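Local coordinates for protein AGR_C_4470p (Agrobacterium tumefaciens str. C58, PDB 2HQV) that is of unknown function but belongs to the ChuX/HutX haem-utilisation family, which suggests a role in handling haem, at residues E49-A57 with W148-A156. Numbering follows the deposited sequence.
Sequences EVAPAEILA and WFMNAAGGA
Ala-53 N donates to Gly-154 O (2.8 Å), the one hydrogen bond between the short helix 52-56 and the hairpin that leaves strand 142-151. The carbonyl receives it in its own plane, with the N-H...O angle at 146°. Pro-52 packs on the same oxygen: its CB and CD each lie 3.5 Å from Gly-154 O. Gly-154, at positive phi, closes a type I turn from Asn-151 and lies against the helix start, with its CA 3.6 Å from Ala-53 CB.

Selenomethionine Met-150 reaches from the strand toward the helix. From CB the chain turns to CG, which sits beside the backbone N (chi1 -43°), then bends at chi2 and again at chi3. The Leu-56 and Met-150 side chains reach toward each other tip to tip, SE 4.2 Å from Leu-56 CD2; SE also lies at the edge of the Trp-148 ring, in its plane. CE folds back to Ala-53 CB, 3.9 Å away. Leu-56 also lays CD1 over one face of the Trp-148 indole, 3.9 Å from CZ3, while Trp-148 NE1 is hydrogen-bonded to Ser-146 OG and Lys-159 makes a cation-pi contact with the ring.

Within the hairpin, Asn-151 OD1 takes Gly-155 N at a straight 168°, though from above the amide plane, and Ala-153 N weakly; its ND2 is hydrogen-bonded to Asp-93 OD2 of the second subunit. That side chain therefore braces the turn offering Gly-154 O and ties it to the dimer partner. One backbone hydrogen bond, with Ala-51, Pro-52 and Ala-53 carbons packed round its acceptor, holds the helix start against the hairpin; beyond it the contacts are apolar, Leu-56 on Trp-148 and Met-150 of the six-stranded antiparallel sheet.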
ATOM      1  N   GLU A  49      12.023  13.233  12.693  1.00 63.54           N
ATOM      2  CA  GLU A  49      12.796  12.386  13.584  1.00 61.77           C
ATOM      3  C   GLU A  49      12.626  10.883  13.673  1.00 61.70           C
ATOM      4  O   GLU A  49      13.574  10.128  13.487  1.00 60.64           O
ATOM      5  CB  GLU A  49      12.641  12.918  14.948  1.00 62.95           C
ATOM      6  N   VAL A  50      11.422  10.458  14.048  1.00 59.52           N
ATOM      7  CA  VAL A  50      11.156   9.040  14.271  1.00 57.14           C
ATOM      8  C   VAL A  50       9.903   8.439  13.652  1.00 54.83           C
ATOM      9  O   VAL A  50       9.364   8.952  12.664  1.00 54.35           O
ATOM     10  CB  VAL A  50      11.161   8.775  15.759  1.00 57.71           C
ATOM     11  N   ALA A  51       9.452   7.342  14.250  1.00 52.63           N
ATOM     12  CA  ALA A  51       8.263   6.637  13.793  1.00 51.99           C
ATOM     13  C   ALA A  51       6.905   7.291  14.092  1.00 50.38           C
ATOM     14  O   ALA A  51       6.709   7.912  15.139  1.00 49.40           O
ATOM     15  CB  ALA A  51       8.270   5.221  14.366  1.00 51.79           C
ATOM     16  N   PRO A  52       5.940   7.114  13.176  1.00 49.03           N
ATOM     17  CA  PRO A  52       4.591   7.663  13.313  1.00 48.52           C
ATOM     18  C   PRO A  52       3.989   7.448  14.701  1.00 47.42           C
ATOM     19  O   PRO A  52       3.400   8.361  15.273  1.00 46.06           O
ATOM     20  CB  PRO A  52       3.823   6.938  12.214  1.00 47.81           C
ATOM     21  CG  PRO A  52       4.853   6.843  11.127  1.00 47.66           C
ATOM     22  CD  PRO A  52       6.083   6.391  11.899  1.00 48.43           C
ATOM     23  N   ALA A  53       4.145   6.247  15.246  1.00 47.36           N
ATOM     24  CA  ALA A  53       3.605   5.940  16.572  1.00 48.29           C
ATOM     25  C   ALA A  53       4.191   6.848  17.654  1.00 49.97           C
ATOM     26  O   ALA A  53       3.606   7.018  18.730  1.00 48.21           O
ATOM     27  CB  ALA A  53       3.869   4.476  16.931  1.00 48.13           C
ATOM     28  N   GLU A  54       5.349   7.433  17.372  1.00 50.17           N
ATOM     29  CA  GLU A  54       5.990   8.314  18.340  1.00 52.21           C
ATOM     30  C   GLU A  54       5.380   9.712  18.297  1.00 51.03           C
ATOM     31  O   GLU A  54       5.352  10.416  19.305  1.00 51.29           O
ATOM     32  CB  GLU A  54       7.499   8.365  18.082  1.00 54.38           C
ATOM     33  CG  GLU A  54       8.170   7.005  18.256  1.00 58.26           C
ATOM     34  CD  GLU A  54       9.661   7.029  17.973  1.00 61.20           C
ATOM     35  OE1 GLU A  54      10.380   7.804  18.637  1.00 62.91           O
ATOM     36  OE2 GLU A  54      10.114   6.270  17.089  1.00 61.07           O
ATOM     37  N   ILE A  55       4.879  10.104  17.129  1.00 49.24           N
ATOM     38  CA  ILE A  55       4.248  11.406  16.965  1.00 48.49           C
ATOM     39  C   ILE A  55       2.819  11.286  17.520  1.00 47.07           C
ATOM     40  O   ILE A  55       2.264  12.237  18.074  1.00 43.11           O
ATOM     41  CB  ILE A  55       4.232  11.818  15.467  1.00 50.52           C
ATOM     42  CG1 ILE A  55       4.105  13.335  15.332  1.00 53.40           C
ATOM     43  CG2 ILE A  55       3.093  11.122  14.735  1.00 53.63           C
ATOM     44  CD1 ILE A  55       2.752  13.883  15.681  1.00 54.64           C
ATOM     45  N   LEU A  56       2.244  10.096  17.378  1.00 45.63           N
ATOM     46  CA  LEU A  56       0.907   9.809  17.879  1.00 44.50           C
ATOM     47  C   LEU A  56       0.907   9.894  19.409  1.00 43.81           C
ATOM     48  O   LEU A  56       0.012  10.485  20.008  1.00 39.68           O
ATOM     49  CB  LEU A  56       0.475   8.407  17.428  1.00 44.55           C
ATOM     50  CG  LEU A  56      -0.631   8.268  16.371  1.00 45.77           C
ATOM     51  CD1 LEU A  56      -0.369   9.174  15.186  1.00 44.19           C
ATOM     52  CD2 LEU A  56      -0.720   6.807  15.933  1.00 44.37           C
ATOM     53  N   ALA A  57       1.923   9.309  20.037  1.00 44.16           N
ATOM     54  CA  ALA A  57       2.023   9.326  21.496  1.00 46.45           C
ATOM     55  C   ALA A  57       2.293  10.735  22.034  1.00 46.16           C
ATOM     56  O   ALA A  57       2.275  10.964  23.241  1.00 45.34           O
ATOM     57  CB  ALA A  57       3.126   8.373  21.956  1.00 47.14           C
ATOM     58  N   TRP A 148      -6.245   3.434  13.164  1.00 26.44           N
ATOM     59  CA  TRP A 148      -4.944   3.014  12.667  1.00 28.36           C
ATOM     60  C   TRP A 148      -4.509   1.645  13.188  1.00 28.28           C
ATOM     61  O   TRP A 148      -4.352   1.457  14.392  1.00 28.53           O
ATOM     62  CB  TRP A 148      -3.877   4.033  13.087  1.00 29.01           C
ATOM     63  CG  TRP A 148      -4.015   5.406  12.486  1.00 31.24           C
ATOM     64  CD1 TRP A 148      -5.176   6.076  12.206  1.00 30.79           C
ATOM     65  CD2 TRP A 148      -2.947   6.295  12.142  1.00 30.60           C
ATOM     66  NE1 TRP A 148      -4.892   7.323  11.706  1.00 28.90           N
ATOM     67  CE2 TRP A 148      -3.533   7.483  11.653  1.00 31.52           C
ATOM     68  CE3 TRP A 148      -1.547   6.200  12.189  1.00 33.53           C
ATOM     69  CZ2 TRP A 148      -2.769   8.577  11.229  1.00 33.01           C
ATOM     70  CZ3 TRP A 148      -0.786   7.290  11.763  1.00 32.29           C
ATOM     71  CH2 TRP A 148      -1.400   8.458  11.285  1.00 34.41           C
ATOM     72  N   PHE A 149      -4.313   0.692  12.289  1.00 26.32           N
ATOM     73  CA  PHE A 149      -3.828  -0.615  12.702  1.00 29.14           C
ATOM     74  C   PHE A 149      -2.307  -0.494  12.579  1.00 31.05           C
ATOM     75  O   PHE A 149      -1.772  -0.388  11.478  1.00 31.14           O
ATOM     76  CB  PHE A 149      -4.396  -1.711  11.798  1.00 26.84           C
ATOM     77  CG  PHE A 149      -5.836  -2.031  12.090  1.00 28.22           C
ATOM     78  CD1 PHE A 149      -6.822  -1.067  11.903  1.00 28.03           C
ATOM     79  CD2 PHE A 149      -6.198  -3.270  12.614  1.00 27.46           C
ATOM     80  CE1 PHE A 149      -8.153  -1.323  12.238  1.00 29.09           C
ATOM     81  CE2 PHE A 149      -7.527  -3.541  12.955  1.00 28.84           C
ATOM     82  CZ  PHE A 149      -8.507  -2.563  12.766  1.00 29.46           C
HETATM   83  N   MSE A 150      -1.628  -0.466  13.724  1.00 32.30           N
HETATM   84  CA  MSE A 150      -0.172  -0.303  13.772  1.00 31.92           C
HETATM   85  C   MSE A 150       0.615  -1.609  13.725  1.00 32.32           C
HETATM   86  O   MSE A 150       0.154  -2.639  14.216  1.00 30.02           O
HETATM   87  CB  MSE A 150       0.237   0.425  15.058  1.00 32.94           C
HETATM   88  CG  MSE A 150      -0.620   1.619  15.442  1.00 35.29           C
HETATM   89 SE   MSE A 150      -0.561   3.020  14.130  1.00 40.36          SE
HETATM   90  CE  MSE A 150       1.355   3.401  14.124  1.00 37.36           C
ATOM     91  N   ASN A 151       1.810  -1.555  13.142  1.00 33.81           N
ATOM     92  CA  ASN A 151       2.674  -2.728  13.086  1.00 36.78           C
ATOM     93  C   ASN A 151       3.707  -2.604  14.215  1.00 39.02           C
ATOM     94  O   ASN A 151       3.702  -1.624  14.962  1.00 37.54           O
ATOM     95  CB  ASN A 151       3.384  -2.842  11.729  1.00 35.38           C
ATOM     96  CG  ASN A 151       4.183  -1.599  11.371  1.00 38.65           C
ATOM     97  OD1 ASN A 151       4.843  -1.002  12.221  1.00 37.07           O
ATOM     98  ND2 ASN A 151       4.140  -1.216  10.101  1.00 36.21           N
ATOM     99  N   ALA A 152       4.587  -3.592  14.337  1.00 39.82           N
ATOM    100  CA  ALA A 152       5.598  -3.581  15.389  1.00 42.86           C
ATOM    101  C   ALA A 152       6.612  -2.452  15.226  1.00 42.91           C
ATOM    102  O   ALA A 152       7.263  -2.056  16.191  1.00 44.46           O
ATOM    103  CB  ALA A 152       6.318  -4.934  15.440  1.00 42.90           C
ATOM    104  N   ALA A 153       6.735  -1.925  14.014  1.00 43.11           N
ATOM    105  CA  ALA A 153       7.679  -0.841  13.756  1.00 42.87           C
ATOM    106  C   ALA A 153       7.100   0.561  13.990  1.00 42.56           C
ATOM    107  O   ALA A 153       7.725   1.560  13.637  1.00 42.03           O
ATOM    108  CB  ALA A 153       8.215  -0.949  12.343  1.00 44.01           C
ATOM    109  N   GLY A 154       5.907   0.636  14.571  1.00 40.66           N
ATOM    110  CA  GLY A 154       5.313   1.934  14.850  1.00 40.93           C
ATOM    111  C   GLY A 154       4.731   2.682  13.667  1.00 39.74           C
ATOM    112  O   GLY A 154       4.510   3.893  13.740  1.00 38.91           O
ATOM    113  N   GLY A 155       4.486   1.968  12.574  1.00 37.37           N
ATOM    114  CA  GLY A 155       3.904   2.595  11.404  1.00 34.91           C
ATOM    115  C   GLY A 155       2.492   2.074  11.222  1.00 31.99           C
ATOM    116  O   GLY A 155       2.124   1.071  11.822  1.00 31.53           O
ATOM    117  N   ALA A 156       1.689   2.749  10.409  1.00 31.63           N
ATOM    118  CA  ALA A 156       0.321   2.292  10.180  1.00 30.36           C
ATOM    119  C   ALA A 156       0.298   1.278   9.039  1.00 29.20           C
ATOM    120  O   ALA A 156       0.834   1.540   7.963  1.00 26.85           O
ATOM    121  CB  ALA A 156      -0.571   3.468   9.835  1.00 32.34           C
TER